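Local coordinates for long form salivary protein D7L1 (PDB 3NHI) that binds and sequesters cysteinyl leukotrienes and thromboxane A2 analogues, and so modulates the host response while the female mosquito feeds on blood, at residues A[258-263]-A[281-286]; A[206-211]-A[225-230]; A[1-6]-A[74-79]. All coordinates share one frame; numbering follows the deposited sequence. Where two conformers were deposited one is given.

Contact 1. Residues A[258-263]-A[281-286]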
# COMPACT_ATOMS: atom_id res chain seq x y z
N PHE A 258 -4.76 14.53 -3.89
CA PHE A 258 -5.69 13.51 -3.40
C PHE A 258 -6.37 12.80 -4.57
O PHE A 258 -6.56 11.58 -4.53
CB PHE A 258 -6.71 14.22 -2.51
CG PHE A 258 -7.47 13.35 -1.53
CD1 PHE A 258 -6.82 12.58 -0.56
CD2 PHE A 258 -8.85 13.42 -1.53
CE1 PHE A 258 -7.58 11.84 0.39
CE2 PHE A 258 -9.60 12.71 -0.60
CZ PHE A 258 -8.97 11.92 0.37
N ASP A 259 -6.71 13.55 -5.63
CA ASP A 259 -7.29 12.97 -6.84
C ASP A 259 -6.28 12.05 -7.52
O ASP A 259 -6.63 10.96 -7.98
CB ASP A 259 -7.73 14.05 -7.84
CG ASP A 259 -8.91 14.88 -7.36
OD1 ASP A 259 -9.59 14.50 -6.38
OD2 ASP A 259 -9.18 15.91 -8.02
N PHE A 260 -5.01 12.47 -7.58
CA PHE A 260 -3.98 11.61 -8.18
C PHE A 260 -3.83 10.33 -7.37
O PHE A 260 -3.72 9.24 -7.94
CB PHE A 260 -2.65 12.36 -8.31
CG PHE A 260 -1.59 11.60 -9.08
CD1 PHE A 260 -1.90 10.86 -10.22
CD2 PHE A 260 -0.27 11.68 -8.68
CE1 PHE A 260 -0.90 10.20 -10.94
CE2 PHE A 260 0.74 11.03 -9.39
CZ PHE A 260 0.42 10.29 -10.53
N HIS A 261 -3.85 10.45 -6.04
CA HIS A 261 -3.79 9.24 -5.22
C HIS A 261 -5.05 8.39 -5.39
O HIS A 261 -4.95 7.15 -5.35
CB HIS A 261 -3.48 9.53 -3.76
CG HIS A 261 -2.80 8.39 -3.05
ND1 HIS A 261 -2.09 8.57 -1.88
CD2 HIS A 261 -2.70 7.07 -3.35
CE1 HIS A 261 -1.60 7.41 -1.48
NE2 HIS A 261 -1.96 6.48 -2.35
N GLU A 262 -6.21 9.00 -5.61
CA GLU A 262 -7.37 8.16 -5.94
C GLU A 262 -7.07 7.24 -7.13
O GLU A 262 -7.28 6.02 -7.06
CB GLU A 262 -8.65 8.95 -6.19
CG GLU A 262 -9.77 7.95 -6.45
CD GLU A 262 -11.15 8.53 -6.67
OE1 GLU A 262 -11.31 9.76 -6.76
OE2 GLU A 262 -12.09 7.71 -6.76
N LEU A 263 -6.56 7.83 -8.21
CA LEU A 263 -6.18 7.04 -9.38
C LEU A 263 -5.18 5.94 -9.04
O LEU A 263 -5.37 4.78 -9.39
CB LEU A 263 -5.62 7.95 -10.47
CG LEU A 263 -5.01 7.27 -11.69
CD1 LEU A 263 -6.01 6.31 -12.39
CD2 LEU A 263 -4.53 8.34 -12.64
N GLU A 281 -6.64 17.07 -15.43
CA GLU A 281 -7.55 16.59 -16.47
C GLU A 281 -7.18 15.19 -16.95
O GLU A 281 -8.06 14.35 -17.16
CB GLU A 281 -7.59 17.58 -17.64
CG GLU A 281 -8.21 18.94 -17.31
CD GLU A 281 -7.42 19.75 -16.27
OE1 GLU A 281 -6.17 19.77 -16.31
OE2 GLU A 281 -8.08 20.36 -15.39
N LYS A 282 -5.89 14.92 -17.07
CA LYS A 282 -5.42 13.59 -17.45
C LYS A 282 -5.78 12.56 -16.38
O LYS A 282 -6.22 11.44 -16.70
CB LYS A 282 -3.91 13.59 -17.71
CG LYS A 282 -3.34 12.26 -18.20
CD LYS A 282 -3.78 11.93 -19.63
CE LYS A 282 -2.98 10.78 -20.23
NZ LYS A 282 -2.99 9.57 -19.37
N VAL A 283 -5.61 12.93 -15.11
CA VAL A 283 -5.98 12.06 -14.00
C VAL A 283 -7.46 11.68 -14.08
O VAL A 283 -7.81 10.50 -13.97
CB VAL A 283 -5.65 12.72 -12.63
CG1 VAL A 283 -6.25 11.92 -11.47
CG2 VAL A 283 -4.15 12.83 -12.45
N LYS A 284 -8.32 12.67 -14.30
CA LYS A 284 -9.75 12.42 -14.42
C LYS A 284 -10.08 11.47 -15.57
O LYS A 284 -10.87 10.54 -15.41
CB LYS A 284 -10.52 13.73 -14.52
CG LYS A 284 -10.47 14.54 -13.23
CD LYS A 284 -11.33 15.78 -13.31
CE LYS A 284 -11.25 16.60 -12.03
NZ LYS A 284 -9.94 17.29 -11.88
N GLU A 285 -9.45 11.68 -16.73
CA GLU A 285 -9.66 10.78 -17.87
C GLU A 285 -9.24 9.35 -17.56
O GLU A 285 -9.96 8.40 -17.89
CB GLU A 285 -8.96 11.32 -19.13
CG GLU A 285 -9.62 12.57 -19.71
CD GLU A 285 -11.11 12.39 -19.98
OE1 GLU A 285 -11.91 13.20 -19.46
OE2 GLU A 285 -11.49 11.44 -20.69
N GLU A 286 -8.10 9.18 -16.91
CA GLU A 286 -7.64 7.85 -16.51
C GLU A 286 -8.58 7.19 -15.50
O GLU A 286 -8.80 5.97 -15.56
CB GLU A 286 -6.22 7.94 -15.95
CG GLU A 286 -5.16 8.22 -17.00
CD GLU A 286 -4.55 6.95 -17.54
OE1 GLU A 286 -3.30 6.86 -17.51
OE2 GLU A 286 -5.30 6.04 -17.97
O HOH W 1 -7.66 17.28 -9.60
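Asp259 meets helix 280-288 in two ways. Its backbone O lies 3.6 Å from Val283 CG1. Its carboxylate faces the ammonium of Lys284, but OD2 and NZ are 4.2 Å apart, too far for a salt bridge. A water links them: it donates to OD2 at 2.6 Å and accepts a weak bond from NZ. Lys284 starts out away from helix 251-266, and the bend at its last torsion (chi4 72°) turns NZ to this water. The other oxygen, OD1, is held by Arg176 and Tyr178. Next, Phe260 crosses Val283 at about a right angle. Its CG is anti to the backbone N (chi1 -173°), and CD1 of the ring comes to 3.7 Å from Val283 CG2. The two segments belong to the last two helices of this all-helical, odorant-binding-protein-like chain. They run roughly parallel, 30° apart, with axes 9.5 Å from each other. Val283 sits between them, one methyl on the Asp259 backbone and the other on Phe260. Leu263 then closes the row. Its CB is 4.1 Å from Val283 CG1, and its CD2 lies 3.7 Å from Glu286 CB. Glu286 bends away beyond CB, and its OE1 pairs with Lys282 and Lys275.

Contact 2. Residues A[206-211]-A[225-230]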
# COMPACT_ATOMS: atom_id res chain seq x y z
N LYS A 206 0.62 10.10 9.47
CA LYS A 206 1.90 10.02 8.77
C LYS A 206 2.08 11.26 7.92
O LYS A 206 1.67 11.31 6.76
CB LYS A 206 1.97 8.74 7.92
CG LYS A 206 1.72 7.45 8.69
CD LYS A 206 2.83 7.15 9.68
CE LYS A 206 2.65 5.80 10.35
NZ LYS A 206 2.72 4.71 9.33
N VAL A 207 2.68 12.29 8.52
CA VAL A 207 2.85 13.57 7.83
C VAL A 207 3.63 13.36 6.53
O VAL A 207 3.30 13.92 5.48
CB VAL A 207 3.56 14.61 8.72
CG1 VAL A 207 3.77 15.92 7.97
CG2 VAL A 207 2.76 14.87 10.02
N ASP A 208 4.65 12.51 6.59
CA ASP A 208 5.51 12.28 5.43
C ASP A 208 4.75 11.68 4.24
O ASP A 208 5.11 11.92 3.09
CB ASP A 208 6.67 11.35 5.79
CG ASP A 208 7.72 12.01 6.65
OD1 ASP A 208 7.62 13.22 6.95
OD2 ASP A 208 8.68 11.30 7.01
N GLU A 209 3.70 10.90 4.51
CA GLU A 209 2.93 10.29 3.43
C GLU A 209 2.08 11.31 2.70
O GLU A 209 1.94 11.26 1.47
CB GLU A 209 2.06 9.14 3.95
CG GLU A 209 2.84 7.92 4.40
CD GLU A 209 3.82 7.41 3.35
OE1 GLU A 209 4.87 6.87 3.74
OE2 GLU A 209 3.53 7.53 2.14
N ILE A 210 1.50 12.25 3.44
CA ILE A 210 0.75 13.33 2.80
C ILE A 210 1.71 14.22 1.99
O ILE A 210 1.41 14.56 0.84
CB ILE A 210 -0.10 14.11 3.82
CG1 ILE A 210 -1.13 13.16 4.46
CG2 ILE A 210 -0.78 15.32 3.17
CD1 ILE A 210 -2.00 13.79 5.56
N VAL A 211 2.87 14.54 2.56
CA VAL A 211 3.89 15.29 1.82
C VAL A 211 4.27 14.56 0.53
O VAL A 211 4.39 15.20 -0.51
CB VAL A 211 5.13 15.57 2.69
CG1 VAL A 211 6.28 16.12 1.86
CG2 VAL A 211 4.76 16.55 3.80
N GLU A 225 4.45 24.11 4.00
CA GLU A 225 3.06 24.53 4.16
C GLU A 225 2.16 23.35 4.49
O GLU A 225 1.26 23.46 5.31
CB GLU A 225 2.53 25.24 2.91
CG GLU A 225 3.32 26.48 2.50
CD GLU A 225 3.61 27.41 3.65
OE1 GLU A 225 2.67 28.08 4.13
OE2 GLU A 225 4.80 27.50 4.06
N VAL A 226 2.42 22.21 3.85
CA VAL A 226 1.68 20.98 4.13
C VAL A 226 1.88 20.61 5.60
O VAL A 226 0.92 20.36 6.33
CB VAL A 226 2.12 19.82 3.21
CG1 VAL A 226 1.42 18.52 3.61
CG2 VAL A 226 1.84 20.17 1.75
N ARG A 227 3.13 20.63 6.05
CA ARG A 227 3.46 20.33 7.44
C ARG A 227 2.78 21.30 8.39
O ARG A 227 2.22 20.87 9.40
CB ARG A 227 4.97 20.30 7.64
CG ARG A 227 5.61 19.12 6.95
CD ARG A 227 7.11 18.96 7.19
NE ARG A 227 7.62 17.90 6.31
CZ ARG A 227 7.58 16.59 6.59
NH1 ARG A 227 7.10 16.15 7.74
NH2 ARG A 227 8.05 15.72 5.70
N SER A 228 2.82 22.59 8.06
CA SER A 228 2.20 23.63 8.89
C SER A 228 0.69 23.46 9.01
O SER A 228 0.12 23.61 10.09
CB SER A 228 2.52 25.01 8.31
OG SER A 228 1.82 26.03 8.99
N VAL A 229 0.02 23.18 7.90
CA VAL A 229 -1.43 23.01 7.90
C VAL A 229 -1.84 21.80 8.76
O VAL A 229 -2.79 21.88 9.54
CB VAL A 229 -1.98 22.91 6.46
CG1 VAL A 229 -3.42 22.44 6.45
CG2 VAL A 229 -1.85 24.26 5.76
N LEU A 230 -1.11 20.70 8.63
CA LEU A 230 -1.40 19.53 9.45
C LEU A 230 -1.09 19.79 10.92
O LEU A 230 -1.86 19.42 11.81
CB LEU A 230 -0.62 18.32 8.94
CG LEU A 230 -1.03 17.80 7.55
CD1 LEU A 230 -0.02 16.79 7.04
CD2 LEU A 230 -2.44 17.22 7.55
O HOH W 2 7.82 14.34 9.41
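Asp208 and Arg227 form a salt bridge at the outer side of two helices. Both terminal nitrogens of Arg227 hold one oxygen, Asp208 OD1. NH2 is 2.8 Å from OD1, and its N-H points at the oxygen with an angle of 154°. NH1 is 3.1 Å from OD1 and is more bent. OD1 lies in the guanidinium plane, while the carboxylate is turned 82° to it. NH1 meets OD1 nearly in line with its C-O bond, and NH2 comes from above the carboxylate plane. A water adds to the grip, donating to OD1 at 2.7 Å and accepting a weak bond from NH1. OD1 therefore takes two N-H groups and a water. NH2 has a second anionic partner, Glu223, in the same helix as Arg227. The arginine probably favours the ionised forms of Asp208 and Glu223.

The arginine chain is extended from CG to NE, which carries the guanidinium across to the other helix. Val211 CG2 lies over one of its faces, toward the rim, and Val207 CG1 is 3.3 Å from NH1. Beneath the polar pair the contact is apolar. Val226 CG1 touches CG2 of both Ile210 and Val211. Ile210 and Leu230 meet tip to tip, with their CD1 atoms 3.9 Å apart. Leu230 also packs on Tyr241 and Leu245 of helix 238-246. The segments cross at 134°, a steeply tilted antiparallel pair. The arrangement joins two consecutive helices, 207-216 and 223-231, by an apolar seam with a salt bridge at its edge, within the PBP/GOBP odorant-binding-protein domain.

Contact 3. Residues A[1-6]-A[74-79]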
# COMPACT_ATOMS: atom_id res chain seq x y z
N GLN A 1 0.59 -9.12 19.33
CA GLN A 1 -0.44 -8.38 20.11
C GLN A 1 -1.88 -8.94 20.02
O GLN A 1 -2.80 -8.33 20.59
CB GLN A 1 -0.42 -6.89 19.75
N PRO A 2 -2.10 -10.08 19.32
CA PRO A 2 -1.17 -10.87 18.51
C PRO A 2 -1.09 -10.38 17.06
O PRO A 2 -1.86 -9.50 16.66
CB PRO A 2 -1.75 -12.30 18.57
CG PRO A 2 -2.94 -12.23 19.52
CD PRO A 2 -3.38 -10.80 19.44
N TRP A 3 -0.15 -10.95 16.30
CA TRP A 3 0.11 -10.50 14.94
C TRP A 3 -1.00 -10.85 13.95
O TRP A 3 -1.48 -11.99 13.92
CB TRP A 3 1.47 -11.00 14.43
CG TRP A 3 1.83 -10.44 13.08
CD1 TRP A 3 2.32 -9.19 12.82
CD2 TRP A 3 1.68 -11.09 11.81
NE1 TRP A 3 2.51 -9.03 11.46
CE2 TRP A 3 2.11 -10.18 10.82
CE3 TRP A 3 1.23 -12.36 11.41
CZ2 TRP A 3 2.11 -10.49 9.45
CZ3 TRP A 3 1.22 -12.67 10.05
CH2 TRP A 3 1.66 -11.74 9.09
N LYS A 4 -1.38 -9.87 13.15
CA LYS A 4 -2.47 -10.02 12.17
C LYS A 4 -1.93 -10.30 10.76
O LYS A 4 -1.14 -9.53 10.21
CB LYS A 4 -3.36 -8.77 12.16
CG LYS A 4 -4.70 -8.99 11.46
CD LYS A 4 -5.56 -7.73 11.48
CE LYS A 4 -6.94 -7.97 10.89
NZ LYS A 4 -6.92 -8.44 9.47
N ALA A 5 -2.41 -11.39 10.17
CA ALA A 5 -2.07 -11.76 8.80
C ALA A 5 -2.48 -10.70 7.78
O ALA A 5 -3.44 -9.94 7.99
CB ALA A 5 -2.68 -13.08 8.43
N LEU A 6 -1.74 -10.64 6.69
CA LEU A 6 -1.95 -9.65 5.63
C LEU A 6 -2.82 -10.21 4.51
O LEU A 6 -2.60 -11.33 4.04
CB LEU A 6 -0.61 -9.18 5.07
CG LEU A 6 0.33 -8.56 6.12
CD1 LEU A 6 1.70 -8.20 5.55
CD2 LEU A 6 -0.32 -7.36 6.85
N ILE A 74 4.94 -16.67 10.22
CA ILE A 74 4.71 -17.43 8.99
C ILE A 74 3.53 -18.40 9.13
O ILE A 74 2.63 -18.42 8.29
CB ILE A 74 6.03 -18.08 8.45
CG1 ILE A 74 6.81 -17.07 7.61
CG2 ILE A 74 5.75 -19.34 7.62
CD1 ILE A 74 7.16 -15.77 8.33
N PRO A 75 3.50 -19.19 10.22
CA PRO A 75 2.31 -20.03 10.39
C PRO A 75 1.01 -19.24 10.59
O PRO A 75 -0.05 -19.71 10.19
CB PRO A 75 2.65 -20.87 11.63
CG PRO A 75 4.14 -20.96 11.59
CD PRO A 75 4.58 -19.58 11.15
N VAL A 76 1.09 -18.04 11.18
CA VAL A 76 -0.11 -17.21 11.34
C VAL A 76 -0.62 -16.76 9.96
O VAL A 76 -1.82 -16.83 9.68
CB VAL A 76 0.17 -15.99 12.26
CG1 VAL A 76 -1.03 -15.06 12.31
CG2 VAL A 76 0.54 -16.46 13.67
N GLN A 77 0.30 -16.30 9.11
CA GLN A 77 -0.05 -15.91 7.75
C GLN A 77 -0.68 -17.08 7.01
O GLN A 77 -1.70 -16.92 6.34
CB GLN A 77 1.20 -15.42 7.01
CG GLN A 77 0.92 -14.94 5.58
CD GLN A 77 0.11 -13.65 5.51
OE1 GLN A 77 0.05 -12.87 6.45
NE2 GLN A 77 -0.52 -13.43 4.37
N TYR A 78 -0.06 -18.25 7.12
CA TYR A 78 -0.61 -19.47 6.54
C TYR A 78 -2.01 -19.78 7.03
O TYR A 78 -2.92 -20.01 6.23
CB TYR A 78 0.32 -20.65 6.83
CG TYR A 78 -0.29 -22.01 6.55
CD1 TYR A 78 -0.71 -22.35 5.27
CD2 TYR A 78 -0.41 -22.96 7.56
CE1 TYR A 78 -1.26 -23.60 5.00
CE2 TYR A 78 -0.96 -24.23 7.30
CZ TYR A 78 -1.37 -24.53 6.01
OH TYR A 78 -1.90 -25.77 5.73
N GLN A 79 -2.20 -19.82 8.34
CA GLN A 79 -3.47 -20.25 8.92
C GLN A 79 -4.63 -19.36 8.49
O GLN A 79 -5.75 -19.85 8.31
CB GLN A 79 -3.39 -20.26 10.45
CG GLN A 79 -2.54 -21.38 11.00
CD GLN A 79 -3.19 -22.74 10.86
OE1 GLN A 79 -4.41 -22.87 10.92
NE2 GLN A 79 -2.36 -23.77 10.71
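Val76 and Gln77 of helix 73-85 hold the N-terminal arm of the chain. Val76 comes first. Its CG1 lies 3.5 Å from the backbone O of Trp3 and 3.6 Å from Trp3 CE3. The methyl approaches the edge of the indole, near its plane. The ring is also anchored by NE1, which bonds to Gln60. The O of Val76 lies 4.0 Å from Ala5 CB.

Gln77 follows and carries the polar part. Its chain bends at chi2 (68°), which places CD beside the backbone of Leu6. OE1 accepts the N-H of Leu6 at 2.9 Å, almost straight at 166°. NE2 donates to the O of Leu6 at 3.0 Å. Both bonds lie in the carbonyl plane of their acceptor, on a lone pair. The amide thus binds the two polar backbone atoms of one residue, much as a neighbouring strand would. OE1 also touches Trp3 CH2 at the ring edge and the CB of Ala5.

Further partners complete the site. NE2 also donates to the O of Leu130, and the O of Leu6 also accepts from His132. The buried amide therefore has partners at both ends. Paired bonds to an irregular segment fix the rotation of the amide and pin the arm just before helix 8-22.

In the fold
The contacts follow one another along the chain in the order 3, 2, 1 and do not touch. Contact 3 lies far from the other two, its centre 32 Å from that of contact 2 and 35 Å from that of contact 1. It ties the N-terminal arm to helix 73-85, and the side chain of Gln77 is about 9 Å from the bound 5-hydroxyicosatetraenoic acid (EAH). Contacts 1 and 2 join later helices, with nearest atoms about 6 Å apart. Contacts 1 and 3 lie on opposite sides of the chain's centre. Contact 2 lies away from the known ligand-binding residues. In contact 1 the side chain of Leu263 is about 12 Å from that of Lys151, which binds leukotriene C4 and thromboxane A2.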